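PDB 3VZH: pre-crRNA processing endonuclease from Streptococcus pyogenes serotype M1, which probably cuts CRISPR precursor transcripts into crRNA as a Cas5-family, subtype I-C endoribonuclease of the microbial defence against viruses and plasmids. Local coordinates for residues 14-22 with 89-97; 49-57 with 115-125. All coordinates share one frame; numbering follows the deposited sequence.

Contact 1 (14-22 with 89-97)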
loop_
_atom_site.group_PDB
_atom_site.type_symbol
_atom_site.label_atom_id
_atom_site.label_comp_id
_atom_site.label_asym_id
_atom_site.label_seq_id
_atom_site.Cartn_x
_atom_site.Cartn_y
_atom_site.Cartn_z
ATOM N N SER A 14 4.580 -10.376 -0.272
ATOM C CA SER A 14 3.837 -11.668 -0.274
ATOM C C SER A 14 3.529 -12.157 1.129
ATOM O O SER A 14 4.158 -11.725 2.096
ATOM C CB SER A 14 4.603 -12.679 -1.087
ATOM O OG SER A 14 5.863 -12.978 -0.454
ATOM N N GLY A 15 2.535 -13.059 1.264
ATOM C CA GLY A 15 2.236 -13.559 2.609
ATOM C C GLY A 15 1.243 -14.683 2.438
ATOM O O GLY A 15 0.463 -14.715 1.471
ATOM N N GLN A 16 1.256 -15.592 3.415
ATOM C CA GLN A 16 0.276 -16.668 3.435
ATOM C C GLN A 16 -1.158 -16.190 3.745
ATOM O O GLN A 16 -2.143 -16.810 3.288
ATOM C CB GLN A 16 0.707 -17.710 4.515
ATOM C CG GLN A 16 1.868 -18.603 4.033
ATOM C CD GLN A 16 1.614 -19.152 2.637
ATOM O OE1 GLN A 16 2.316 -18.801 1.677
ATOM N NE2 GLN A 16 0.598 -20.001 2.509
ATOM N N ARG A 17 -1.271 -15.152 4.590
ATOM C CA ARG A 17 -2.558 -14.594 4.979
ATOM C C ARG A 17 -2.507 -13.062 4.958
ATOM O O ARG A 17 -1.438 -12.462 5.213
ATOM C CB ARG A 17 -2.864 -15.012 6.414
ATOM C CG ARG A 17 -3.075 -16.537 6.545
ATOM C CD ARG A 17 -4.326 -16.972 5.778
ATOM N NE ARG A 17 -4.777 -18.324 6.122
ATOM C CZ ARG A 17 -4.467 -19.414 5.443
ATOM N NH1 ARG A 17 -3.657 -19.346 4.380
ATOM N NH2 ARG A 17 -4.966 -20.597 5.858
ATOM N N ALA A 18 -3.652 -12.453 4.663
ATOM C CA ALA A 18 -3.819 -10.990 4.705
ATOM C C ALA A 18 -5.220 -10.708 5.230
ATOM O O ALA A 18 -6.147 -11.536 5.053
ATOM C CB ALA A 18 -3.623 -10.340 3.312
ATOM N N LEU A 19 -5.356 -9.572 5.899
ATOM C CA LEU A 19 -6.658 -9.143 6.422
ATOM C C LEU A 19 -6.726 -7.647 6.255
ATOM O O LEU A 19 -6.240 -6.895 7.129
ATOM C CB LEU A 19 -6.846 -9.504 7.901
ATOM C CG LEU A 19 -8.168 -9.097 8.568
ATOM C CD1 LEU A 19 -9.295 -9.768 7.797
ATOM C CD2 LEU A 19 -8.265 -9.478 10.064
ATOM N N PHE A 20 -7.427 -7.197 5.219
ATOM C CA PHE A 20 -7.540 -5.727 4.967
ATOM C C PHE A 20 -8.908 -5.274 5.414
ATOM O O PHE A 20 -9.900 -5.624 4.813
ATOM C CB PHE A 20 -7.344 -5.526 3.452
ATOM C CG PHE A 20 -5.984 -5.943 3.007
ATOM C CD1 PHE A 20 -4.851 -5.402 3.626
ATOM C CD2 PHE A 20 -5.794 -6.852 1.969
ATOM C CE1 PHE A 20 -3.590 -5.770 3.274
ATOM C CE2 PHE A 20 -4.486 -7.199 1.606
ATOM C CZ PHE A 20 -3.406 -6.641 2.247
ATOM N N THR A 21 -9.017 -4.525 6.502
ATOM C CA THR A 21 -10.383 -4.246 6.948
ATOM C C THR A 21 -10.775 -2.766 6.682
ATOM O O THR A 21 -9.960 -1.933 6.189
ATOM C CB THR A 21 -10.513 -4.562 8.439
ATOM O OG1 THR A 21 -9.490 -3.825 9.110
ATOM C CG2 THR A 21 -10.252 -6.047 8.634
ATOM N N ASN A 22 -12.006 -2.453 7.081
ATOM C CA ASN A 22 -12.555 -1.126 7.007
ATOM C C ASN A 22 -12.622 -0.619 8.443
ATOM O O ASN A 22 -13.459 -1.097 9.184
ATOM C CB ASN A 22 -13.974 -1.184 6.417
ATOM C CG ASN A 22 -14.747 0.117 6.608
ATOM O OD1 ASN A 22 -14.182 1.153 6.980
ATOM N ND2 ASN A 22 -16.043 0.062 6.376
ATOM N N VAL A 89 -13.298 -14.988 11.325
ATOM C CA VAL A 89 -12.515 -13.983 10.684
ATOM C C VAL A 89 -12.257 -14.588 9.336
ATOM O O VAL A 89 -11.874 -15.771 9.298
ATOM C CB VAL A 89 -11.144 -13.731 11.402
ATOM C CG1 VAL A 89 -10.334 -12.688 10.629
ATOM C CG2 VAL A 89 -11.382 -13.259 12.851
ATOM N N SER A 90 -12.496 -13.830 8.247
ATOM C CA SER A 90 -12.226 -14.355 6.877
ATOM C C SER A 90 -10.982 -13.672 6.313
ATOM O O SER A 90 -10.977 -12.436 6.094
ATOM C CB SER A 90 -13.470 -14.177 5.909
ATOM O OG SER A 90 -13.123 -14.581 4.512
ATOM N N TYR A 91 -9.937 -14.452 6.059
ATOM C CA TYR A 91 -8.670 -13.938 5.513
ATOM C C TYR A 91 -8.503 -14.163 4.017
ATOM O O TYR A 91 -8.993 -15.110 3.514
ATOM C CB TYR A 91 -7.493 -14.712 6.180
ATOM C CG TYR A 91 -7.339 -14.412 7.634
ATOM C CD1 TYR A 91 -6.530 -13.328 8.054
ATOM C CD2 TYR A 91 -7.963 -15.230 8.617
ATOM C CE1 TYR A 91 -6.390 -13.038 9.416
ATOM C CE2 TYR A 91 -7.831 -14.933 10.001
ATOM C CZ TYR A 91 -7.029 -13.850 10.389
ATOM O OH TYR A 91 -6.852 -13.531 11.732
ATOM N N LEU A 92 -7.752 -13.297 3.339
ATOM C CA LEU A 92 -7.206 -13.699 2.032
ATOM C C LEU A 92 -6.119 -14.684 2.284
ATOM O O LEU A 92 -5.361 -14.583 3.285
ATOM C CB LEU A 92 -6.645 -12.414 1.375
ATOM C CG LEU A 92 -7.734 -11.430 0.918
ATOM C CD1 LEU A 92 -7.025 -10.085 0.570
ATOM C CD2 LEU A 92 -8.366 -12.058 -0.368
ATOM N N SER A 93 -5.869 -15.539 1.284
ATOM C CA SER A 93 -4.856 -16.529 1.398
ATOM C C SER A 93 -3.875 -16.455 0.224
ATOM O O SER A 93 -4.272 -16.111 -0.866
ATOM C CB SER A 93 -5.578 -17.896 1.328
ATOM O OG SER A 93 -4.625 -18.877 1.480
ATOM N N ASP A 94 -2.594 -16.738 0.471
ATOM C CA ASP A 94 -1.569 -16.859 -0.594
ATOM C C ASP A 94 -1.532 -15.639 -1.575
ATOM O O ASP A 94 -1.883 -15.709 -2.739
ATOM C CB ASP A 94 -1.757 -18.187 -1.328
ATOM C CG ASP A 94 -0.585 -18.528 -2.177
ATOM O OD1 ASP A 94 0.391 -17.789 -2.134
ATOM O OD2 ASP A 94 -0.640 -19.444 -3.014
ATOM N N VAL A 95 -1.186 -14.476 -1.035
ATOM C CA VAL A 95 -1.278 -13.163 -1.717
ATOM C C VAL A 95 0.106 -12.761 -2.182
ATOM O O VAL A 95 1.132 -13.075 -1.479
ATOM C CB VAL A 95 -1.920 -12.077 -0.817
ATOM C CG1 VAL A 95 -3.369 -12.519 -0.436
ATOM C CG2 VAL A 95 -1.057 -11.761 0.444
ATOM N N VAL A 96 0.161 -12.151 -3.404
ATOM C CA VAL A 96 1.379 -11.479 -3.921
ATOM C C VAL A 96 0.928 -10.127 -4.465
ATOM O O VAL A 96 -0.027 -10.041 -5.196
ATOM C CB VAL A 96 2.014 -12.279 -5.072
ATOM C CG1 VAL A 96 3.075 -11.398 -5.712
ATOM C CG2 VAL A 96 2.639 -13.628 -4.636
ATOM N N TYR A 97 1.575 -9.031 -4.073
ATOM C CA TYR A 97 1.174 -7.668 -4.522
ATOM C C TYR A 97 2.440 -6.975 -4.915
ATOM O O TYR A 97 3.490 -7.073 -4.163
ATOM C CB TYR A 97 0.586 -6.867 -3.366
ATOM C CG TYR A 97 -0.665 -7.490 -2.807
ATOM C CD1 TYR A 97 -1.802 -7.645 -3.609
ATOM C CD2 TYR A 97 -0.715 -7.904 -1.504
ATOM C CE1 TYR A 97 -2.960 -8.271 -3.075
ATOM C CE2 TYR A 97 -1.850 -8.508 -0.969
ATOM C CZ TYR A 97 -2.967 -8.661 -1.771
ATOM O OH TYR A 97 -4.086 -9.257 -1.218
#

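Contact 2 (49-57 with 115-125)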
loop_
_atom_site.group_PDB
_atom_site.type_symbol
_atom_site.label_atom_id
_atom_site.label_comp_id
_atom_site.label_asym_id
_atom_site.label_seq_id
_atom_site.Cartn_x
_atom_site.Cartn_y
_atom_site.Cartn_z
ATOM N N ILE A 49 8.784 -0.247 5.425
ATOM C CA ILE A 49 10.077 -0.425 4.737
ATOM C C ILE A 49 11.089 0.666 5.126
ATOM O O ILE A 49 12.230 0.362 5.568
ATOM C CB ILE A 49 9.844 -0.455 3.238
ATOM C CG1 ILE A 49 8.925 -1.659 2.949
ATOM C CG2 ILE A 49 11.167 -0.459 2.443
ATOM C CD1 ILE A 49 8.687 -1.863 1.442
ATOM N N TYR A 50 10.668 1.915 4.988
ATOM C CA TYR A 50 11.494 3.055 5.413
ATOM C C TYR A 50 10.589 4.261 5.638
ATOM O O TYR A 50 9.804 4.640 4.736
ATOM C CB TYR A 50 12.532 3.356 4.328
ATOM C CG TYR A 50 13.436 4.550 4.578
ATOM C CD1 TYR A 50 13.940 4.843 5.872
ATOM C CD2 TYR A 50 13.817 5.346 3.518
ATOM C CE1 TYR A 50 14.790 5.946 6.058
ATOM C CE2 TYR A 50 14.631 6.459 3.707
ATOM C CZ TYR A 50 15.123 6.724 4.981
ATOM O OH TYR A 50 15.982 7.820 5.170
ATOM N N TYR A 51 10.696 4.823 6.835
ATOM C CA TYR A 51 9.855 5.951 7.260
ATOM C C TYR A 51 10.770 7.045 7.809
ATOM O O TYR A 51 11.685 6.745 8.621
ATOM C CB TYR A 51 8.875 5.554 8.396
ATOM C CG TYR A 51 8.135 6.792 8.806
ATOM C CD1 TYR A 51 7.087 7.284 8.026
ATOM C CD2 TYR A 51 8.530 7.535 9.909
ATOM C CE1 TYR A 51 6.465 8.489 8.351
ATOM C CE2 TYR A 51 7.923 8.735 10.229
ATOM C CZ TYR A 51 6.848 9.178 9.447
ATOM O OH TYR A 51 6.157 10.361 9.694
ATOM N N LYS A 52 10.578 8.282 7.361
ATOM C CA LYS A 52 11.162 9.464 8.061
ATOM C C LYS A 52 10.119 10.548 8.053
ATOM O O LYS A 52 9.349 10.635 7.087
ATOM C CB LYS A 52 12.445 9.950 7.342
ATOM C CG LYS A 52 13.650 9.060 7.472
ATOM C CD LYS A 52 14.218 9.006 8.836
ATOM C CE LYS A 52 15.210 10.140 9.003
ATOM N NZ LYS A 52 15.737 10.276 10.378
ATOM N N PRO A 53 10.046 11.373 9.108
ATOM C CA PRO A 53 9.089 12.462 9.119
ATOM C C PRO A 53 9.457 13.496 8.031
ATOM O O PRO A 53 8.629 14.317 7.632
ATOM C CB PRO A 53 9.283 13.061 10.519
ATOM C CG PRO A 53 10.673 12.644 10.933
ATOM C CD PRO A 53 10.828 11.284 10.345
ATOM N N THR A 54 10.641 13.365 7.459
ATOM C CA THR A 54 11.096 14.344 6.431
ATOM C C THR A 54 10.305 14.207 5.133
ATOM O O THR A 54 10.105 15.200 4.428
ATOM C CB THR A 54 12.568 14.071 6.064
ATOM O OG1 THR A 54 13.343 14.088 7.281
ATOM C CG2 THR A 54 13.133 15.229 5.241
ATOM N N PHE A 55 9.896 12.965 4.819
ATOM C CA PHE A 55 9.127 12.753 3.604
ATOM C C PHE A 55 7.856 11.911 3.864
ATOM O O PHE A 55 7.623 11.383 5.006
ATOM C CB PHE A 55 10.053 12.096 2.520
ATOM C CG PHE A 55 10.576 10.693 2.904
ATOM C CD1 PHE A 55 11.880 10.546 3.494
ATOM C CD2 PHE A 55 9.804 9.524 2.662
ATOM C CE1 PHE A 55 12.371 9.266 3.838
ATOM C CE2 PHE A 55 10.276 8.250 3.016
ATOM C CZ PHE A 55 11.566 8.131 3.607
ATOM N N THR A 56 7.007 11.910 2.846
ATOM C CA THR A 56 5.769 11.173 2.870
ATOM C C THR A 56 5.803 10.184 1.695
ATOM O O THR A 56 5.876 10.565 0.519
ATOM C CB THR A 56 4.608 12.124 2.583
ATOM O OG1 THR A 56 4.624 13.117 3.610
ATOM C CG2 THR A 56 3.221 11.309 2.556
ATOM N N ASN A 57 5.603 8.896 2.019
ATOM C CA ASN A 57 5.487 7.901 0.930
ATOM C C ASN A 57 4.072 7.981 0.296
ATOM O O ASN A 57 3.062 8.070 1.035
ATOM C CB ASN A 57 5.660 6.511 1.560
ATOM C CG ASN A 57 7.107 6.253 1.943
ATOM O OD1 ASN A 57 8.036 6.539 1.155
ATOM N ND2 ASN A 57 7.310 5.667 3.100
ATOM N N ASP A 115 17.181 18.192 6.177
ATOM C CA ASP A 115 17.211 16.744 5.902
ATOM C C ASP A 115 16.579 16.404 4.542
ATOM O O ASP A 115 16.447 15.208 4.213
ATOM C CB ASP A 115 16.474 15.945 6.970
ATOM C CG ASP A 115 16.853 14.454 6.957
ATOM O OD1 ASP A 115 18.060 14.120 6.807
ATOM O OD2 ASP A 115 15.935 13.603 7.028
ATOM N N ARG A 116 16.140 17.447 3.813
ATOM C CA ARG A 116 15.521 17.173 2.467
ATOM C C ARG A 116 16.591 16.872 1.432
ATOM O O ARG A 116 16.894 17.714 0.536
ATOM C CB ARG A 116 14.596 18.318 1.990
ATOM C CG ARG A 116 13.392 18.486 2.882
ATOM C CD ARG A 116 12.454 19.572 2.433
ATOM N NE ARG A 116 11.307 19.615 3.326
ATOM C CZ ARG A 116 10.179 20.283 3.091
ATOM N NH1 ARG A 116 10.103 21.093 2.035
ATOM N NH2 ARG A 116 9.168 20.212 3.945
ATOM N N LEU A 117 17.174 15.685 1.536
ATOM C CA LEU A 117 18.352 15.293 0.756
ATOM C C LEU A 117 17.972 14.128 -0.115
ATOM O O LEU A 117 17.923 12.986 0.366
ATOM C CB LEU A 117 19.474 14.908 1.737
ATOM C CG LEU A 117 19.816 16.036 2.751
ATOM C CD1 LEU A 117 20.483 15.558 4.062
ATOM C CD2 LEU A 117 20.661 17.112 2.067
ATOM N N PRO A 118 17.674 14.383 -1.379
ATOM C CA PRO A 118 17.109 13.345 -2.203
ATOM C C PRO A 118 18.056 12.141 -2.393
ATOM O O PRO A 118 17.579 11.008 -2.295
ATOM C CB PRO A 118 16.837 14.044 -3.569
ATOM C CG PRO A 118 17.324 15.422 -3.439
ATOM C CD PRO A 118 17.629 15.722 -2.018
ATOM N N ALA A 119 19.373 12.360 -2.582
ATOM C CA ALA A 119 20.268 11.207 -2.816
ATOM C C ALA A 119 20.344 10.343 -1.576
ATOM O O ALA A 119 20.393 9.109 -1.686
ATOM C CB ALA A 119 21.670 11.659 -3.251
ATOM N N LYS A 120 20.362 10.989 -0.410
ATOM C CA LYS A 120 20.412 10.264 0.862
ATOM C C LYS A 120 19.173 9.353 0.990
ATOM O O LYS A 120 19.258 8.159 1.271
ATOM C CB LYS A 120 20.403 11.223 2.059
ATOM C CG LYS A 120 20.424 10.513 3.450
ATOM C CD LYS A 120 20.102 11.522 4.583
ATOM C CE LYS A 120 19.866 10.893 5.956
ATOM N NZ LYS A 120 19.673 11.955 6.979
ATOM N N HIS A 121 17.997 9.957 0.851
ATOM C CA HIS A 121 16.763 9.177 1.109
ATOM C C HIS A 121 16.450 8.177 0.047
ATOM O O HIS A 121 15.907 7.089 0.383
ATOM C CB HIS A 121 15.591 10.080 1.373
ATOM C CG HIS A 121 15.721 10.832 2.655
ATOM N ND1 HIS A 121 15.822 10.220 3.850
ATOM C CD2 HIS A 121 15.857 12.191 2.903
ATOM C CE1 HIS A 121 15.866 11.111 4.841
ATOM N NE2 HIS A 121 15.949 12.341 4.271
ATOM N N GLU A 122 16.761 8.489 -1.202
ATOM C CA GLU A 122 16.646 7.467 -2.277
ATOM C C GLU A 122 17.570 6.267 -2.073
ATOM O O GLU A 122 17.120 5.118 -2.240
ATOM C CB GLU A 122 16.836 8.043 -3.690
ATOM C CG GLU A 122 15.730 8.978 -4.180
ATOM C CD GLU A 122 15.767 9.140 -5.704
ATOM O OE1 GLU A 122 14.814 9.648 -6.302
ATOM O OE2 GLU A 122 16.777 8.739 -6.332
ATOM N N ALA A 123 18.802 6.500 -1.607
ATOM C CA ALA A 123 19.744 5.396 -1.344
ATOM C C ALA A 123 19.320 4.480 -0.224
ATOM O O ALA A 123 19.344 3.240 -0.339
ATOM C CB ALA A 123 21.197 5.914 -1.139
ATOM N N ILE A 124 18.871 5.111 0.861
ATOM C CA ILE A 124 18.367 4.367 1.982
ATOM C C ILE A 124 17.125 3.594 1.640
ATOM O O ILE A 124 16.959 2.435 2.085
ATOM C CB ILE A 124 18.147 5.312 3.166
ATOM C CG1 ILE A 124 19.519 5.901 3.530
ATOM C CG2 ILE A 124 17.609 4.550 4.392
ATOM C CD1 ILE A 124 19.464 6.781 4.753
ATOM N N MET A 125 16.224 4.215 0.853
ATOM C CA MET A 125 15.032 3.516 0.443
ATOM C C MET A 125 15.420 2.260 -0.391
ATOM O O MET A 125 14.910 1.192 -0.138
ATOM C CB MET A 125 14.122 4.466 -0.380
ATOM C CG MET A 125 12.791 3.778 -0.788
ATOM S SD MET A 125 11.698 3.290 0.587
ATOM C CE MET A 125 10.954 4.866 1.132
HETATM O O HOH W 1 10.379 17.880 5.444
#

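Contact 1 (14-22 with 89-97)
V95 and G15 exchange two backbone hydrogen bonds, V95 N to G15 O at 3.0 Å and G15 N to V95 O at 3.1 Å, and beyond a corner in both segments A18 and L92 form a second antiparallel hydrogen-bonded pair, L92 N reaching A18 O at 2.9 Å. At the corner Q16 O is gripped twice: D94 N (2.9 Å) and R17 NH1 come from opposite faces of its carbonyl plane, neither on a lone pair. The R17 chain, bent at chi2 (-65°), turns its guanidinium back so that Q16 O lies in the guanidinium plane, while CD lies against Y91 CB. Because the two strands bend together at Q16 and D94, the pairing passes from the large sheet of strands 9-15 and 95-105 into the small one of 17-18, 88-93 and 70-74. A18 CB touches both L92 CB and V95 CG2, each 4.1 Å away. L19 CB packs on Y91 CD1, and its CD2 meets V89 CG1; the phenol end of Y91 is held by E143. F20 CD2 touches L92 CD1 at 3.7 Å, while Y97 OH comes to the F20 ring edge, 3.5 Å from CE2, with the two ring planes at 61°. The hydrogen bonds across the contact thus all run main chain to main chain and continue past the bend, R17 adding a grip on Q16 O; side chains contribute mainly apolar and aromatic packing.

Contact 2 (49-57 with 115-125)
Y50 lays one ring face under I124 CG2, a CH-pi contact 3.5 Å from the ring centroid and 18° off its normal, where the connection from helix 39-49 to strand 55-64, with its type I beta turn K52-F55, packs on helix 118-130 of an RRM-like (ferredoxin-like) Cas5 protein. With CG anti to its backbone N (chi1 177°), the Y50 side chain runs back along the helix toward its N-terminal end and brings OH within 2.7 Å of H121 ND1, a hydrogen bond in which either may be the donor. H121 NE2 donates to D115 O, nearly in the imidazole plane, and weakly to D115 OD2, so both ring nitrogens are engaged and the ring's rotation is fixed. F55 turns an edge to one H121 face, the planes at 62°, and K120 CD lies over the opposite face. D115 is shared further: OD2 takes the T54 hydroxyl proton on its anti lone pair at 2.6 Å, and OD1 takes K120 NZ on its syn side in a salt bridge. A water accepts from R116 NE and lies 2.9 Å from T54 O, to which it may donate; the R116 guanidinium also pairs with E107. M125, bent at chi2 and chi3, sets SD at the Y50 ring edge as a Met-aromatic contact and CE against F55 CE2. N57 ND2 bonds Y50 O and D47, whereas its buried OD1 has no polar partner and meets M125 CE at 3.4 Å.

In the fold
Strand 95-105 ties the two contacts together. In contact 1 its first residues pair with strand 9-15, and along its length it also pairs with strand 55-64, which begins in contact 2; after it the chain runs on into helix 118-130. Y97 of contact 1 leans on V62 and V64, farther along that same strand 55-64, while F103 of strand 95-105 meets F55, N57 and H121 of contact 2. The segments alternate along the chain. The contacts lie on opposite sides of the chain's centre, their own centres 28 Å apart and their nearest atoms about 9 Å, so the shared sheet relates them without direct touch.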